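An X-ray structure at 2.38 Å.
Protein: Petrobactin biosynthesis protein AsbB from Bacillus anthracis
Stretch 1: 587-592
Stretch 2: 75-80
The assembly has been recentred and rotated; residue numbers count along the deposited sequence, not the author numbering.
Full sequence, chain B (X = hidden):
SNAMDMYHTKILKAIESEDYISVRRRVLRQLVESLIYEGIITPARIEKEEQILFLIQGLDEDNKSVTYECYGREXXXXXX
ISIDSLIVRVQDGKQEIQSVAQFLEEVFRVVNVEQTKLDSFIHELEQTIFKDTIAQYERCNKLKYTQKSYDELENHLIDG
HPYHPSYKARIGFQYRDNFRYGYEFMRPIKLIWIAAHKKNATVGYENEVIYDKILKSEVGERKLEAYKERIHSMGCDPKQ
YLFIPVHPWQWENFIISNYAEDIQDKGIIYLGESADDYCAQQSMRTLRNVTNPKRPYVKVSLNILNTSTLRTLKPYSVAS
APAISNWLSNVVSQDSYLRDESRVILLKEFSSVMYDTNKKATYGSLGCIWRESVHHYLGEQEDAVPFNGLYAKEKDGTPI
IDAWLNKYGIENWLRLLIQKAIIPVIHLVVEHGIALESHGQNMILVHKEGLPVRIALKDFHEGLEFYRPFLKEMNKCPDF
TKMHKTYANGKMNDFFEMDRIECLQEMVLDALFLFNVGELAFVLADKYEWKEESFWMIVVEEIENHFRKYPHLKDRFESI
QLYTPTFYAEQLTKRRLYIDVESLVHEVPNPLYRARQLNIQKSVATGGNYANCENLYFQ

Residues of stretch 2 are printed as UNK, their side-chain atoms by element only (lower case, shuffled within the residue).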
ATOM      1  N   GLU B 587      -7.974   3.281 -33.945  1.00 40.54           N
ATOM      2  CA  GLU B 587      -7.477   3.275 -35.291  1.00 42.43           C
ATOM      3  C   GLU B 587      -6.567   4.462 -35.540  1.00 50.87           C
ATOM      4  O   GLU B 587      -6.931   5.596 -35.243  1.00 53.48           O
ATOM      5  CB  GLU B 587      -8.634   3.317 -36.263  1.00 44.82           C
ATOM      6  CG  GLU B 587      -8.207   3.101 -37.706  1.00 55.67           C
ATOM      7  CD  GLU B 587      -9.315   3.412 -38.676  1.00 63.26           C
ATOM      8  OE1 GLU B 587     -10.335   3.954 -38.217  1.00 69.75           O
ATOM      9  OE2 GLU B 587      -9.170   3.131 -39.885  1.00 65.05           O
ATOM     10  N   VAL B 588      -5.385   4.190 -36.082  1.00 50.30           N
ATOM     11  CA  VAL B 588      -4.387   5.228 -36.334  1.00 46.06           C
ATOM     12  C   VAL B 588      -3.860   5.130 -37.764  1.00 49.22           C
ATOM     13  O   VAL B 588      -3.842   4.056 -38.346  1.00 48.77           O
ATOM     14  CB  VAL B 588      -3.208   5.119 -35.353  1.00 41.78           C
ATOM     15  CG1 VAL B 588      -3.693   5.263 -33.907  1.00 40.52           C
ATOM     16  CG2 VAL B 588      -2.467   3.800 -35.547  1.00 37.69           C
ATOM     17  N   PRO B 589      -3.444   6.260 -38.347  1.00 48.64           N
ATOM     18  CA  PRO B 589      -2.929   6.127 -39.714  1.00 42.94           C
ATOM     19  C   PRO B 589      -1.536   5.492 -39.689  1.00 38.43           C
ATOM     20  O   PRO B 589      -0.796   5.544 -38.694  1.00 43.88           O
ATOM     21  CB  PRO B 589      -2.887   7.572 -40.213  1.00 45.06           C
ATOM     22  CG  PRO B 589      -2.562   8.365 -38.961  1.00 49.99           C
ATOM     23  CD  PRO B 589      -3.285   7.627 -37.821  1.00 50.95           C
ATOM     24  N   ASN B 590      -1.180   4.849 -40.787  1.00 41.71           N
ATOM     25  CA  ASN B 590       0.108   4.173 -40.867  1.00 43.04           C
ATOM     26  C   ASN B 590       1.069   4.934 -41.800  1.00 44.31           C
ATOM     27  O   ASN B 590       0.834   5.023 -43.008  1.00 52.99           O
ATOM     28  CB  ASN B 590      -0.114   2.744 -41.337  1.00 41.09           C
ATOM     29  CG  ASN B 590       1.179   2.001 -41.584  1.00 45.88           C
ATOM     30  OD1 ASN B 590       2.254   2.436 -41.166  1.00 46.90           O
ATOM     31  ND2 ASN B 590       1.083   0.876 -42.288  1.00 38.84           N
ATOM     32  N   PRO B 591       2.142   5.505 -41.238  1.00 41.05           N
ATOM     33  CA  PRO B 591       3.043   6.278 -42.107  1.00 42.60           C
ATOM     34  C   PRO B 591       3.750   5.384 -43.144  1.00 43.45           C
ATOM     35  O   PRO B 591       4.161   5.903 -44.171  1.00 48.05           O
ATOM     36  CB  PRO B 591       4.053   6.900 -41.114  1.00 37.40           C
ATOM     37  CG  PRO B 591       4.115   5.871 -39.970  1.00 38.41           C
ATOM     38  CD  PRO B 591       2.686   5.324 -39.867  1.00 36.08           C
ATOM     39  N   LEU B 592       3.849   4.072 -42.922  1.00 44.29           N
ATOM     40  CA  LEU B 592       4.487   3.232 -43.952  1.00 37.91           C
ATOM     41  C   LEU B 592       3.652   3.208 -45.212  1.00 43.00           C
ATOM     42  O   LEU B 592       4.181   3.010 -46.294  1.00 44.31           O
ATOM     43  CB  LEU B 592       4.729   1.818 -43.490  1.00 40.02           C
ATOM     44  CG  LEU B 592       5.595   1.677 -42.259  1.00 46.47           C
ATOM     45  CD1 LEU B 592       5.913   0.197 -42.080  1.00 48.12           C
ATOM     46  CD2 LEU B 592       6.829   2.449 -42.506  1.00 56.17           C
ATOM     47  N   UNK B  75       0.756  14.449 -35.836  1.00 42.57           N
ATOM     48  CA  UNK B  75       1.955  14.138 -36.633  1.00 36.75           C
ATOM     49  C   UNK B  75       1.732  13.013 -37.605  1.00 38.01           C
ATOM     50  O   UNK B  75       0.978  12.086 -37.305  1.00 45.89           O
ATOM     51  n   UNK B  75       7.184  15.670 -35.107  1.00 39.85           N
ATOM     52  c   UNK B  75       3.244  14.587 -34.585  1.00 46.23           C
ATOM     53  c   UNK B  75       3.041  13.675 -35.706  1.00 41.33           C
ATOM     54  c   UNK B  75       6.549  15.659 -33.933  1.00 52.21           C
ATOM     55  c   UNK B  75       4.362  15.468 -35.005  1.00 61.50           C
ATOM     56  n   UNK B  75       7.208  15.731 -32.786  1.00 52.75           N
ATOM     57  n   UNK B  75       5.238  15.559 -33.871  1.00 63.79           N
ATOM     58  N   UNK B  76       2.401  13.061 -38.757  1.00 39.77           N
ATOM     59  CA  UNK B  76       2.227  11.997 -39.733  1.00 41.73           C
ATOM     60  C   UNK B  76       2.703  10.658 -39.173  1.00 50.13           C
ATOM     61  O   UNK B  76       2.318   9.601 -39.699  1.00 59.85           O
ATOM     62  c   UNK B  76       4.381  11.931 -41.027  1.00 59.45           C
ATOM     63  c   UNK B  76       2.907  12.276 -41.098  1.00 62.98           C
ATOM     64  c   UNK B  76       2.721  13.708 -41.539  1.00 64.01           C
ATOM     65  c   UNK B  76       4.934  11.584 -42.342  1.00 64.75           C
ATOM     66  N   UNK B  77       3.440  10.665 -38.055  1.00 47.57           N
ATOM     67  CA  UNK B  77       3.917   9.388 -37.561  1.00 40.79           C
ATOM     68  C   UNK B  77       2.796   8.868 -36.629  1.00 39.56           C
ATOM     69  O   UNK B  77       2.775   9.108 -35.436  1.00 35.38           O
ATOM     70  c   UNK B  77       5.670   8.448 -35.840  1.00 36.72           C
ATOM     71  o   UNK B  77       6.308   9.972 -37.635  1.00 43.91           O
ATOM     72  c   UNK B  77       5.238   9.647 -36.739  1.00 46.94           C
ATOM     73  N   UNK B  78       1.985   7.979 -37.196  1.00 40.33           N
ATOM     74  CA  UNK B  78       0.849   7.324 -36.528  1.00 45.50           C
ATOM     75  C   UNK B  78      -0.193   8.234 -35.950  1.00 45.96           C
ATOM     76  O   UNK B  78      -0.981   7.802 -35.120  1.00 42.79           O
ATOM     77  c   UNK B  78       2.223   5.286 -36.024  1.00 43.66           C
ATOM     78  c   UNK B  78       4.397   4.429 -36.541  1.00 45.69           C
ATOM     79  c   UNK B  78       2.470   3.264 -37.273  1.00 52.51           C
ATOM     80  c   UNK B  78       3.829   3.374 -37.197  1.00 52.16           C
ATOM     81  c   UNK B  78       1.677   4.224 -36.703  1.00 45.69           C
ATOM     82  c   UNK B  78       3.600   5.405 -35.965  1.00 40.35           C
ATOM     83  c   UNK B  78       1.339   6.340 -35.460  1.00 43.41           C
ATOM     84  N   UNK B  79      -0.246   9.466 -36.444  1.00 46.52           N
ATOM     85  CA  UNK B  79      -1.143  10.465 -35.893  1.00 41.41           C
ATOM     86  C   UNK B  79      -0.861  10.843 -34.453  1.00 42.40           C
ATOM     87  O   UNK B  79      -1.733  11.374 -33.784  1.00 45.18           O
ATOM     88  N   UNK B  80       0.346  10.590 -33.954  1.00 42.58           N
ATOM     89  CA  UNK B  80       0.635  10.946 -32.564  1.00 34.50           C
ATOM     90  C   UNK B  80       0.438  12.465 -32.346  1.00 35.98           C
ATOM     91  O   UNK B  80       0.640  13.285 -33.253  1.00 38.73           O
ATOM     92  c   UNK B  80       2.046   8.462 -30.973  1.00 47.40           C
ATOM     93  c   UNK B  80       2.052  10.575 -32.196  1.00 42.61           C
ATOM     94  n   UNK B  80       4.390   9.313 -28.272  1.00 39.51           N
ATOM     95  c   UNK B  80       2.391   9.113 -32.245  1.00 47.19           C
ATOM     96  n   UNK B  80       2.706   9.064 -29.819  1.00 44.12           N
ATOM     97  c   UNK B  80       3.899   8.698 -29.347  1.00 44.57           C
ATOM     98  n   UNK B  80       4.613   7.739 -29.949  1.00 39.40           N
TER

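Position 75 carries seven side-chain atoms, four carbons and three nitrogens. Three carbons run out from CA to a nitrogen, which leads to a carbon bearing two more nitrogens. That terminal group is a guanidinium, so the residue is Arg75. Its side chain is out of reach of stretch 1, and the residue covers none of it; its role here is in the backbone, where Arg75 N donates to the carbonyl O of position 80 at 2.8 Å.

Position 76 has four carbons, forked at the first, with one arm two carbons long and the other a single methyl. A fork at CB with unequal all-carbon arms defines isoleucine, Ile76. Its CA-to-CB bond points sideways, and its side chain comes nearest through Ile76 CD1, 4.9 Å from Pro591 CB. The nearer approach is made by its backbone, with Ile76 O 3.5 Å from Pro591 CB.

Position 77 shows three side-chain atoms: one carbon carrying an oxygen and a second carbon. The elements distinguish this fork from valine's, which would hold carbon in both arms, and the residue is Thr77. CA-to-CB points away from stretch 1, and the hydroxyl OG1 is hydrogen-bonded elsewhere in the structure. What faces stretch 1 is the main chain, with Thr77 CA 4.3 Å from Pro591 CG.

Position 78 has seven carbons, one of them linking CA to a six-membered ring. With no oxygen on the ring, this is phenylalanine, Phe78. Its CA-to-CB bond points sideways, but the ring reaches nearer to stretch 1. Pro591 CD sits over one face, 3.4 Å from the ring centroid and 16° off the normal, a CH-pi contact. Val588 CG2 lies at the edge, 4.3 Å from Phe78 CD1.

Position 79 has no side-chain atoms, which identifies Gly79. Its phi of 63° by itself favours glycine, and space is also short: an ideally placed CB would lie 3.0 Å from Pro589 CD, a tight approach. The bare backbone lets Pro589 CG come to 3.6 Å from Gly79 N.

Position 80 again has four carbons and three nitrogens, a three-carbon chain leading to a nitrogen and then a carbon with two more nitrogens: Arg80. CA-to-CB points away, and NH1 and NH2 are hydrogen-bonded elsewhere in the structure. Arg80 N donates to Thr77 O at 3.2 Å, closing a type I' turn from Thr77 to Arg80.

The contact buries 314 Å² over both sides and contains no hydrogen bond between the stretches. It works by packing: the turn presents Phe78, which has 104 Å² covered, against Pro591, with 73 Å² covered. A nearly linear CA-H...O contact supplements this, with Phe78 CA 3.3 Å from Pro589 O and an angle of 172° at H. On stretch 1, Asn590 caps the following helix, its OD1 accepting from Leu592 N at 2.9 Å; the same OD1 lies 4.0 Å from Phe78 CE1, placing the cap beside the aromatic contact.

Stretch 2 (75-80) RITFGR
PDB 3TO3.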